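Local coordinates for encapsidation protein (Bacillus phage phi29, PDB 5HD9), which probably couples ATP hydrolysis to the packaging of viral DNA, as the ASCE-fold ATPase of the phage's DNA packaging motor, at residues M31-Y34 / P35-F39; Y48-Y52 / K53-A57; N125-P128 / N129-S132; L134-L137 / M138-F142. All coordinates share one frame; numbering follows the deposited sequence.

Interaction 1: M31-Y34 / P35-F39; sequences MKVY and PINRF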
loop_
_atom_site.group_PDB
_atom_site.type_symbol
_atom_site.label_atom_id
_atom_site.label_comp_id
_atom_site.label_asym_id
_atom_site.label_seq_id
_atom_site.Cartn_x
_atom_site.Cartn_y
_atom_site.Cartn_z
HETATM N N MSE A 31 -6.429 4.227 1.876
HETATM C CA MSE A 31 -5.305 3.443 2.372
HETATM C C MSE A 31 -4.336 4.294 3.190
HETATM O O MSE A 31 -3.276 3.817 3.604
HETATM C CB MSE A 31 -4.576 2.766 1.209
HETATM C CG MSE A 31 -5.358 1.621 0.562
HETATM SE SE MSE A 31 -5.949 0.265 1.850
HETATM C CE MSE A 31 -7.760 0.891 2.187
ATOM N N LYS A 32 -4.696 5.557 3.407
ATOM C CA LYS A 32 -4.060 6.362 4.443
ATOM C C LYS A 32 -4.900 6.225 5.720
ATOM O O LYS A 32 -4.372 5.997 6.808
ATOM C CB LYS A 32 -3.938 7.836 4.026
ATOM C CG LYS A 32 -2.920 8.139 2.916
ATOM C CD LYS A 32 -2.807 9.655 2.701
ATOM C CE LYS A 32 -1.806 10.066 1.613
ATOM N NZ LYS A 32 -1.045 8.950 0.987
ATOM N N VAL A 33 -6.216 6.349 5.569
ATOM C CA VAL A 33 -7.150 6.272 6.693
ATOM C C VAL A 33 -7.108 4.925 7.410
ATOM O O VAL A 33 -7.142 4.874 8.640
ATOM C CB VAL A 33 -8.612 6.533 6.232
ATOM C CG1 VAL A 33 -9.613 6.254 7.363
ATOM C CG2 VAL A 33 -8.764 7.953 5.741
ATOM N N TYR A 34 -7.048 3.837 6.649
ATOM C CA TYR A 34 -7.132 2.504 7.239
ATOM C C TYR A 34 -5.974 2.226 8.206
ATOM O O TYR A 34 -6.216 1.910 9.368
ATOM C CB TYR A 34 -7.189 1.431 6.146
ATOM C CG TYR A 34 -7.075 0.020 6.683
ATOM C CD1 TYR A 34 -8.153 -0.590 7.305
ATOM C CD2 TYR A 34 -5.890 -0.698 6.570
ATOM C CE1 TYR A 34 -8.057 -1.875 7.804
ATOM C CE2 TYR A 34 -5.784 -1.983 7.065
ATOM C CZ TYR A 34 -6.869 -2.566 7.681
ATOM O OH TYR A 34 -6.762 -3.848 8.171
ATOM N N PRO A 35 -4.717 2.350 7.746
ATOM C CA PRO A 35 -3.613 2.071 8.678
ATOM C C PRO A 35 -3.542 3.041 9.861
ATOM O O PRO A 35 -3.123 2.639 10.944
ATOM C CB PRO A 35 -2.361 2.194 7.798
ATOM C CG PRO A 35 -2.799 2.944 6.582
ATOM C CD PRO A 35 -4.233 2.609 6.380
ATOM N N ILE A 36 -3.940 4.293 9.661
ATOM C CA ILE A 36 -3.968 5.258 10.756
ATOM C C ILE A 36 -4.961 4.796 11.821
ATOM O O ILE A 36 -4.689 4.901 13.016
ATOM C CB ILE A 36 -4.337 6.675 10.263
ATOM C CG1 ILE A 36 -3.180 7.255 9.451
ATOM C CG2 ILE A 36 -4.645 7.602 11.438
ATOM C CD1 ILE A 36 -3.521 8.512 8.691
ATOM N N ASN A 37 -6.104 4.277 11.385
ATOM C CA ASN A 37 -7.102 3.761 12.315
ATOM C C ASN A 37 -6.608 2.515 13.039
ATOM O O ASN A 37 -6.907 2.323 14.218
ATOM C CB ASN A 37 -8.413 3.448 11.589
ATOM C CG ASN A 37 -9.375 4.621 11.587
ATOM O OD1 ASN A 37 -9.836 5.062 12.641
ATOM N ND2 ASN A 37 -9.700 5.116 10.400
ATOM N N ARG A 38 -5.856 1.669 12.334
ATOM C CA ARG A 38 -5.337 0.447 12.938
ATOM C C ARG A 38 -4.328 0.792 14.031
ATOM O O ARG A 38 -4.264 0.112 15.056
ATOM C CB ARG A 38 -4.685 -0.470 11.894
ATOM C CG ARG A 38 -5.624 -1.017 10.818
ATOM C CD ARG A 38 -6.814 -1.800 11.372
ATOM N NE ARG A 38 -6.416 -3.015 12.079
ATOM C CZ ARG A 38 -7.268 -3.923 12.547
ATOM N NH1 ARG A 38 -8.576 -3.761 12.389
ATOM N NH2 ARG A 38 -6.816 -4.995 13.178
ATOM N N PHE A 39 -3.548 1.852 13.827
ATOM C CA PHE A 39 -2.579 2.250 14.844
ATOM C C PHE A 39 -3.272 2.832 16.066
ATOM O O PHE A 39 -2.949 2.481 17.200
ATOM C CB PHE A 39 -1.577 3.275 14.316
ATOM C CG PHE A 39 -0.536 3.646 15.337
ATOM C CD1 PHE A 39 0.551 2.816 15.563
ATOM C CD2 PHE A 39 -0.666 4.794 16.101
ATOM C CE1 PHE A 39 1.499 3.136 16.517
ATOM C CE2 PHE A 39 0.281 5.118 17.056
ATOM C CZ PHE A 39 1.364 4.287 17.263
#

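Interaction 2: Y48-Y52 / K53-A57; sequences YVRRY and KPELA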
loop_
_atom_site.group_PDB
_atom_site.type_symbol
_atom_site.label_atom_id
_atom_site.label_comp_id
_atom_site.label_asym_id
_atom_site.label_seq_id
_atom_site.Cartn_x
_atom_site.Cartn_y
_atom_site.Cartn_z
ATOM N N TYR A 48 4.574 2.726 4.159
ATOM C CA TYR A 48 4.196 3.307 2.880
ATOM C C TYR A 48 5.377 3.151 1.928
ATOM O O TYR A 48 6.447 3.723 2.150
ATOM C CB TYR A 48 3.803 4.776 3.058
ATOM C CG TYR A 48 3.357 5.491 1.801
ATOM C CD1 TYR A 48 2.215 5.097 1.121
ATOM C CD2 TYR A 48 4.063 6.585 1.317
ATOM C CE1 TYR A 48 1.801 5.759 -0.022
ATOM C CE2 TYR A 48 3.657 7.252 0.180
ATOM C CZ TYR A 48 2.526 6.838 -0.484
ATOM O OH TYR A 48 2.123 7.505 -1.618
ATOM N N VAL A 49 5.186 2.354 0.885
ATOM C CA VAL A 49 6.251 2.061 -0.062
ATOM C C VAL A 49 6.007 2.774 -1.384
ATOM O O VAL A 49 4.893 2.784 -1.911
ATOM C CB VAL A 49 6.376 0.544 -0.318
ATOM C CG1 VAL A 49 7.494 0.245 -1.316
ATOM C CG2 VAL A 49 6.622 -0.193 0.989
ATOM N N ARG A 50 7.066 3.390 -1.895
ATOM C CA ARG A 50 7.110 3.872 -3.266
ATOM C C ARG A 50 8.376 3.298 -3.887
ATOM O O ARG A 50 9.315 2.962 -3.171
ATOM C CB ARG A 50 7.098 5.401 -3.317
ATOM C CG ARG A 50 5.856 6.033 -2.688
ATOM C CD ARG A 50 4.593 5.694 -3.469
ATOM N NE ARG A 50 4.627 6.260 -4.817
ATOM C CZ ARG A 50 4.112 7.440 -5.157
ATOM N NH1 ARG A 50 3.499 8.203 -4.259
ATOM N NH2 ARG A 50 4.211 7.860 -6.410
ATOM N N ARG A 51 8.397 3.164 -5.207
ATOM C CA ARG A 51 9.507 2.494 -5.875
ATOM C C ARG A 51 10.810 3.274 -5.748
ATOM O O ARG A 51 11.838 2.722 -5.344
ATOM C CB ARG A 51 9.181 2.270 -7.351
ATOM C CG ARG A 51 10.318 1.655 -8.147
ATOM C CD ARG A 51 9.854 1.217 -9.524
ATOM N NE ARG A 51 8.947 0.076 -9.435
ATOM C CZ ARG A 51 7.619 0.147 -9.469
ATOM N NH1 ARG A 51 6.997 1.312 -9.614
ATOM N NH2 ARG A 51 6.904 -0.963 -9.361
ATOM N N TYR A 52 10.759 4.559 -6.089
ATOM C CA TYR A 52 11.954 5.394 -6.122
ATOM C C TYR A 52 11.851 6.588 -5.174
ATOM O O TYR A 52 10.759 7.042 -4.837
ATOM C CB TYR A 52 12.214 5.877 -7.550
ATOM C CG TYR A 52 12.537 4.761 -8.518
ATOM C CD1 TYR A 52 13.595 3.893 -8.278
ATOM C CD2 TYR A 52 11.799 4.585 -9.681
ATOM C CE1 TYR A 52 13.898 2.873 -9.159
ATOM C CE2 TYR A 52 12.095 3.568 -10.569
ATOM C CZ TYR A 52 13.146 2.715 -10.303
ATOM O OH TYR A 52 13.445 1.700 -11.184
ATOM N N LYS A 53 13.009 7.090 -4.760
ATOM C CA LYS A 53 13.100 8.191 -3.804
ATOM C C LYS A 53 12.339 9.467 -4.194
ATOM O O LYS A 53 11.708 10.086 -3.337
ATOM C CB LYS A 53 14.571 8.545 -3.570
ATOM C CG LYS A 53 15.345 7.458 -2.853
ATOM C CD LYS A 53 16.759 7.903 -2.535
ATOM C CE LYS A 53 17.255 7.266 -1.250
ATOM N NZ LYS A 53 18.675 7.611 -0.943
ATOM N N PRO A 54 12.413 9.889 -5.470
ATOM C CA PRO A 54 11.706 11.129 -5.813
ATOM C C PRO A 54 10.199 11.057 -5.597
ATOM O O PRO A 54 9.552 12.093 -5.435
ATOM C CB PRO A 54 12.030 11.313 -7.301
ATOM C CG PRO A 54 12.401 9.953 -7.773
ATOM C CD PRO A 54 13.143 9.358 -6.631
ATOM N N GLU A 55 9.651 9.848 -5.589
ATOM C CA GLU A 55 8.223 9.660 -5.369
ATOM C C GLU A 55 7.846 9.990 -3.926
ATOM O O GLU A 55 6.665 10.125 -3.599
ATOM C CB GLU A 55 7.822 8.227 -5.716
ATOM C CG GLU A 55 8.224 7.816 -7.123
ATOM C CD GLU A 55 7.656 6.472 -7.525
ATOM O OE1 GLU A 55 6.418 6.359 -7.648
ATOM O OE2 GLU A 55 8.450 5.529 -7.720
ATOM N N LEU A 56 8.860 10.125 -3.074
ATOM C CA LEU A 56 8.669 10.482 -1.672
ATOM C C LEU A 56 9.226 11.876 -1.370
ATOM O O LEU A 56 9.436 12.229 -0.212
ATOM C CB LEU A 56 9.339 9.443 -0.767
ATOM C CG LEU A 56 8.662 8.070 -0.735
ATOM C CD1 LEU A 56 9.604 7.022 -0.170
ATOM C CD2 LEU A 56 7.379 8.129 0.072
ATOM N N ALA A 57 9.453 12.667 -2.415
ATOM C CA ALA A 57 10.031 13.999 -2.258
ATOM C C ALA A 57 9.157 14.907 -1.395
ATOM O O ALA A 57 9.666 15.789 -0.701
ATOM C CB ALA A 57 10.257 14.638 -3.622
HETATM O O HOH W 1 5.838 3.907 -6.413
HETATM O O HOH W 2 7.624 4.293 -10.004
#

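Interaction 3: N125-P128 / N129-S132; sequences NYIP and NEVS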
loop_
_atom_site.group_PDB
_atom_site.type_symbol
_atom_site.label_atom_id
_atom_site.label_comp_id
_atom_site.label_asym_id
_atom_site.label_seq_id
_atom_site.Cartn_x
_atom_site.Cartn_y
_atom_site.Cartn_z
ATOM N N ASN A 125 10.820 0.388 -16.311
ATOM C CA ASN A 125 11.947 0.722 -15.458
ATOM C C ASN A 125 11.642 0.254 -14.038
ATOM O O ASN A 125 11.579 1.047 -13.097
ATOM C CB ASN A 125 12.228 2.228 -15.506
ATOM C CG ASN A 125 13.372 2.646 -14.596
ATOM O OD1 ASN A 125 14.274 1.859 -14.306
ATOM N ND2 ASN A 125 13.334 3.893 -14.135
ATOM N N TYR A 126 11.414 -1.047 -13.904
ATOM C CA TYR A 126 11.268 -1.665 -12.595
ATOM C C TYR A 126 12.652 -1.930 -12.026
ATOM O O TYR A 126 13.638 -1.977 -12.762
ATOM C CB TYR A 126 10.475 -2.971 -12.681
ATOM C CG TYR A 126 9.017 -2.797 -13.038
ATOM C CD1 TYR A 126 8.070 -2.548 -12.054
ATOM C CD2 TYR A 126 8.587 -2.895 -14.354
ATOM C CE1 TYR A 126 6.735 -2.394 -12.371
ATOM C CE2 TYR A 126 7.255 -2.741 -14.682
ATOM C CZ TYR A 126 6.332 -2.492 -13.686
ATOM O OH TYR A 126 5.001 -2.335 -14.001
ATOM N N ILE A 127 12.723 -2.104 -10.714
ATOM C CA ILE A 127 13.971 -2.474 -10.064
ATOM C C ILE A 127 14.298 -3.924 -10.435
ATOM O O ILE A 127 13.394 -4.746 -10.562
ATOM C CB ILE A 127 13.868 -2.296 -8.530
ATOM C CG1 ILE A 127 13.688 -0.814 -8.189
ATOM C CG2 ILE A 127 15.102 -2.837 -7.825
ATOM C CD1 ILE A 127 13.045 -0.562 -6.842
ATOM N N PRO A 128 15.586 -4.238 -10.657
ATOM C CA PRO A 128 15.915 -5.646 -10.920
ATOM C C PRO A 128 15.535 -6.559 -9.756
ATOM O O PRO A 128 15.878 -6.264 -8.612
ATOM C CB PRO A 128 17.437 -5.632 -11.134
ATOM C CG PRO A 128 17.903 -4.241 -10.805
ATOM C CD PRO A 128 16.722 -3.340 -10.918
ATOM N N ASN A 129 14.835 -7.652 -10.055
ATOM C CA ASN A 129 14.330 -8.555 -9.024
ATOM C C ASN A 129 13.539 -7.783 -7.976
ATOM O O ASN A 129 13.675 -8.017 -6.774
ATOM C CB ASN A 129 15.481 -9.316 -8.365
ATOM C CG ASN A 129 16.289 -10.125 -9.359
ATOM O OD1 ASN A 129 17.028 -9.570 -10.172
ATOM N ND2 ASN A 129 16.156 -11.445 -9.297
ATOM N N GLU A 130 12.717 -6.852 -8.449
ATOM C CA GLU A 130 11.918 -6.006 -7.573
ATOM C C GLU A 130 10.922 -6.814 -6.752
ATOM O O GLU A 130 10.690 -6.514 -5.584
ATOM C CB GLU A 130 11.172 -4.955 -8.392
ATOM C CG GLU A 130 10.326 -4.012 -7.566
ATOM C CD GLU A 130 9.568 -3.023 -8.422
ATOM O OE1 GLU A 130 8.341 -2.880 -8.227
ATOM O OE2 GLU A 130 10.201 -2.386 -9.291
ATOM N N VAL A 131 10.328 -7.835 -7.361
ATOM C CA VAL A 131 9.304 -8.614 -6.673
ATOM C C VAL A 131 9.918 -9.319 -5.469
ATOM O O VAL A 131 9.310 -9.379 -4.401
ATOM C CB VAL A 131 8.642 -9.644 -7.607
ATOM C CG1 VAL A 131 7.576 -10.441 -6.866
ATOM C CG2 VAL A 131 8.031 -8.945 -8.812
ATOM N N SER A 132 11.132 -9.834 -5.640
ATOM C CA SER A 132 11.867 -10.440 -4.536
ATOM C C SER A 132 12.153 -9.412 -3.442
ATOM O O SER A 132 12.119 -9.734 -2.252
ATOM C CB SER A 132 13.177 -11.055 -5.034
ATOM O OG SER A 132 12.923 -12.132 -5.918
#

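Interaction 4: L134-L137 / M138-F142; sequences LLNL and MDTVF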
loop_
_atom_site.group_PDB
_atom_site.type_symbol
_atom_site.label_atom_id
_atom_site.label_comp_id
_atom_site.label_asym_id
_atom_site.label_seq_id
_atom_site.Cartn_x
_atom_site.Cartn_y
_atom_site.Cartn_z
ATOM N N LEU A 134 10.304 -6.676 -2.638
ATOM C CA LEU A 134 9.075 -6.440 -1.886
ATOM C C LEU A 134 8.793 -7.634 -0.998
ATOM O O LEU A 134 8.410 -7.489 0.161
ATOM C CB LEU A 134 7.879 -6.197 -2.811
ATOM C CG LEU A 134 6.570 -5.881 -2.074
ATOM C CD1 LEU A 134 6.676 -4.552 -1.347
ATOM C CD2 LEU A 134 5.382 -5.875 -3.020
ATOM N N LEU A 135 8.984 -8.819 -1.559
ATOM C CA LEU A 135 8.795 -10.048 -0.816
ATOM C C LEU A 135 9.700 -10.077 0.416
ATOM O O LEU A 135 9.251 -10.415 1.509
ATOM C CB LEU A 135 9.061 -11.246 -1.723
ATOM C CG LEU A 135 7.909 -11.680 -2.636
ATOM C CD1 LEU A 135 8.342 -12.830 -3.535
ATOM C CD2 LEU A 135 6.664 -12.076 -1.844
ATOM N N ASN A 136 10.964 -9.699 0.249
ATOM C CA ASN A 136 11.889 -9.640 1.377
ATOM C C ASN A 136 11.419 -8.637 2.428
ATOM O O ASN A 136 11.481 -8.906 3.628
ATOM C CB ASN A 136 13.298 -9.277 0.905
ATOM C CG ASN A 136 14.296 -9.211 2.049
ATOM O OD1 ASN A 136 14.603 -8.135 2.556
ATOM N ND2 ASN A 136 14.801 -10.368 2.465
ATOM N N LEU A 137 10.946 -7.483 1.968
ATOM C CA LEU A 137 10.411 -6.460 2.859
ATOM C C LEU A 137 9.250 -7.023 3.674
ATOM O O LEU A 137 9.182 -6.824 4.886
ATOM C CB LEU A 137 9.965 -5.235 2.053
ATOM C CG LEU A 137 9.585 -3.957 2.809
ATOM C CD1 LEU A 137 9.713 -2.761 1.882
ATOM C CD2 LEU A 137 8.174 -4.014 3.368
HETATM N N MSE A 138 8.351 -7.738 3.006
HETATM C CA MSE A 138 7.176 -8.305 3.658
HETATM C C MSE A 138 7.551 -9.333 4.725
HETATM O O MSE A 138 7.059 -9.269 5.852
HETATM C CB MSE A 138 6.253 -8.944 2.616
HETATM C CG MSE A 138 5.591 -7.930 1.704
HETATM SE SE MSE A 138 4.609 -8.738 0.233
HETATM C CE MSE A 138 3.304 -9.723 1.287
ATOM N N ASP A 139 8.418 -10.278 4.380
ATOM C CA ASP A 139 8.834 -11.290 5.347
ATOM C C ASP A 139 9.585 -10.657 6.514
ATOM O O ASP A 139 9.511 -11.143 7.642
ATOM C CB ASP A 139 9.714 -12.355 4.692
ATOM C CG ASP A 139 9.008 -13.696 4.537
ATOM O OD1 ASP A 139 8.063 -14.000 5.297
ATOM O OD2 ASP A 139 9.418 -14.467 3.651
ATOM N N THR A 140 10.310 -9.576 6.244
ATOM C CA THR A 140 11.086 -8.917 7.287
ATOM C C THR A 140 10.177 -8.310 8.359
ATOM O O THR A 140 10.445 -8.450 9.553
ATOM C CB THR A 140 11.998 -7.811 6.702
ATOM O OG1 THR A 140 12.969 -8.398 5.829
ATOM C CG2 THR A 140 12.727 -7.056 7.811
ATOM N N VAL A 141 9.104 -7.644 7.938
ATOM C CA VAL A 141 8.282 -6.873 8.871
ATOM C C VAL A 141 7.010 -7.596 9.323
ATOM O O VAL A 141 6.455 -7.264 10.372
ATOM C CB VAL A 141 7.888 -5.499 8.267
ATOM C CG1 VAL A 141 9.135 -4.714 7.894
ATOM C CG2 VAL A 141 6.963 -5.658 7.061
ATOM N N PHE A 142 6.549 -8.577 8.548
ATOM C CA PHE A 142 5.394 -9.384 8.952
ATOM C C PHE A 142 5.838 -10.619 9.723
ATOM O O PHE A 142 6.550 -11.478 9.201
ATOM C CB PHE A 142 4.554 -9.808 7.741
ATOM C CG PHE A 142 3.802 -8.679 7.083
ATOM C CD1 PHE A 142 3.579 -7.481 7.747
ATOM C CD2 PHE A 142 3.310 -8.822 5.797
ATOM C CE1 PHE A 142 2.886 -6.452 7.140
ATOM C CE2 PHE A 142 2.615 -7.795 5.186
ATOM C CZ PHE A 142 2.402 -6.610 5.858
#

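Interaction 1: M31-Y34 / P35-F39
Y34 and R38 lie side by side one turn apart on helix 26-42, which runs through both 31-34 and 35-39 with a kink at P35. Proline has no N-H to give, so P35 makes no bond back to M31 O; its ring carbon CG lies 3.1 Å from that oxygen instead. The next bond, I36 N to K32 O, is weak at 3.4 Å. Regular geometry returns with N37 N to V33 O and R38 N to Y34 O, each 3.0 Å.

The side chains add to this spine. N37 ND2 makes a second, weak bond to V33 O at 3.1 Å, an amide being able to reach a carbonyl already used by its own backbone. Y34 has CG anti to its backbone N (chi1 172°), which lays its ring alongside R38. There CG of R38 sits over one face in a CH-pi contact, 3.9 Å from the ring centroid. The arginine chain bends at chi2 and chi3, leaving the guanidinium and ring planes 21° apart, while its NH2 forms a salt bridge with E44. A long arginine suits this place because its aliphatic part covers the aromatic ring and its charge reaches farther on.

Around the helix, selenomethionine M31 packs on I151 and L153 of strand 149-153 and V113 of strand 109-115, Y34 touches both strands, and P35 meets F46 of strand 45-50.

Interaction 2: Y48-Y52 / K53-A57
R50, at the end of strand 45-50, meets E55 in the 3-10 turn 53-55, where a strand from the parallel core of the ASCE sheet passes into a loop. The charged contact is a salt bridge from R50 NH2 to E55 OE1 at 2.9 Å, with a weak second bond from NE to the same oxygen. Bends at chi2 and chi3 (-66° and -64°) fold the arginine back, so that E55 CB lies over one face of the guanidinium. The guanidinium and carboxylate planes are almost perpendicular, 88° apart, and OE1 is met on its anti side. R50 NH2 also bridges to E116, a sharing of charge that probably steadies the arginine between two acids.

Among the hydrogen bonds to the backbone, Y52 N gives to E55 OE2 at 3.0 Å, and E55 N returns to Y52 O at 3.1 Å, the donor standing above the carbonyl plane. Glutamate suits this turn because one oxygen can hold the backbone N-H while the other takes the arginine. Water 1 joins R50 NE, R51 N and E55 OE1; water 2 links R51 NH1 to E55 OE2, while R51 NH2 bonds to F117 O and forms a salt bridge with E130.

Apolar contacts bury L56 against Y48. L56 CD2 rests 3.8 Å from both Y48 CE2 and R50 CG, leucine's branched end setting one methyl against ring and arginine stem. On the turn's outer side, Y52 CB lies 3.7 Å from P54 CD. R50 NH1 donates to Y48 OH at 3.1 Å.

Interaction 3: N125-P128 / N129-S132
I127 and E130 bracket a type II beta turn that leads the loop after strand 109-115 into helix 130-141. P128 and N129 occupy its middle positions. Proline suits the first of them because its ring fixes phi at the value needed there, and asparagine tolerates the positive phi of 52° required at the second. The turn's backbone closure, E130 N to I127 O, is a weak bond.

A straighter bond runs the other way: I127 N gives its hydrogen to E130 OE2 at 2.9 Å and 159°, using the anti lone pair of that oxygen. E130 can reach it because its CG is anti to the backbone N (chi1 -179°) and the chain then stays extended, carrying the carboxylate back over the turn. A glutamate is long enough for this span. N129 stands at the N-cap of helix 130-141, but its side chain makes no capping bond; the side chain of E130, the first helical residue, instead bonds back to the loop.

The carboxylate also settles at the edge of the Y126 ring, where OE2 lies 3.5 Å from Y126 CD1. Meanwhile E130 CB packs 3.8 Å from I127 CB. The other oxygen, OE1, is hydrogen-bonded to Y163 OH and forms a salt bridge with R51, while Y126 OH bonds to the backbone N of R119.

Interaction 4: L134-L137 / M138-F142
L134 and M138 are joined in the last turns of helix 130-141, where i to i+4 bonds of 2.9 to 3.2 Å run from M138 N to L134 O, D139 N to L135 O, T140 N to N136 O and V141 N to L137 O.

The threonine strengthens one of these links. T140 OG1, anti to its carbonyl carbon (chi1 -64°), turns back along the helix and donates to N136 O at 2.7 Å. Hydroxyl and backbone N-H grip that oxygen from opposite faces of its carbonyl plane, OG1 lying 38° out of it. Threonine suits this exposed place because its own helix can satisfy its hydroxyl. N136 sends its OD1 to W98 of helix 98-101 and to K102 just beyond it.

The buried side is apolar. Selenomethionine M138 is bent at chi3, and its SE lies 4.2 Å from L134 CG, while L135, at the margin of this side, brings CD2 within 4.4 Å of the same selenium. The long, flexible chain can lie against both leucines. One turn on, L137 CD2 and V141 CG2 meet at 4.2 Å.

L137, M138 and V141 all rest on I112 of strand 109-115, and L135 on helix 162-167. Such a helix, with an apolar face laid on the sheet and a polar face turned from it, is the connection of a beta-alpha-beta unit, here between strands 109-115 and 149-153.

How the interactions relate
All four contacts are local and lie in series along the chain; none nests in or crosses another. Interaction 1 spans the proline kink of helix 26-42, whose first turn completes the probable P-loop. Strand 45-50 comes next, and interaction 2 closes the turn at its end. Interaction 3 forms the turn entering helix 130-141, and interaction 4 follows directly on that helix. Distant in sequence, interactions 2 and 3 meet in space: R51 NH2 bridges to E130 OE1 at 2.7 Å, and Y52 OH probably bonds to N125 O. V49 also packs on L137, tying strand 45-50 to helix 130-141. Interactions 1 and 3 lie on opposite sides of the chain's centre.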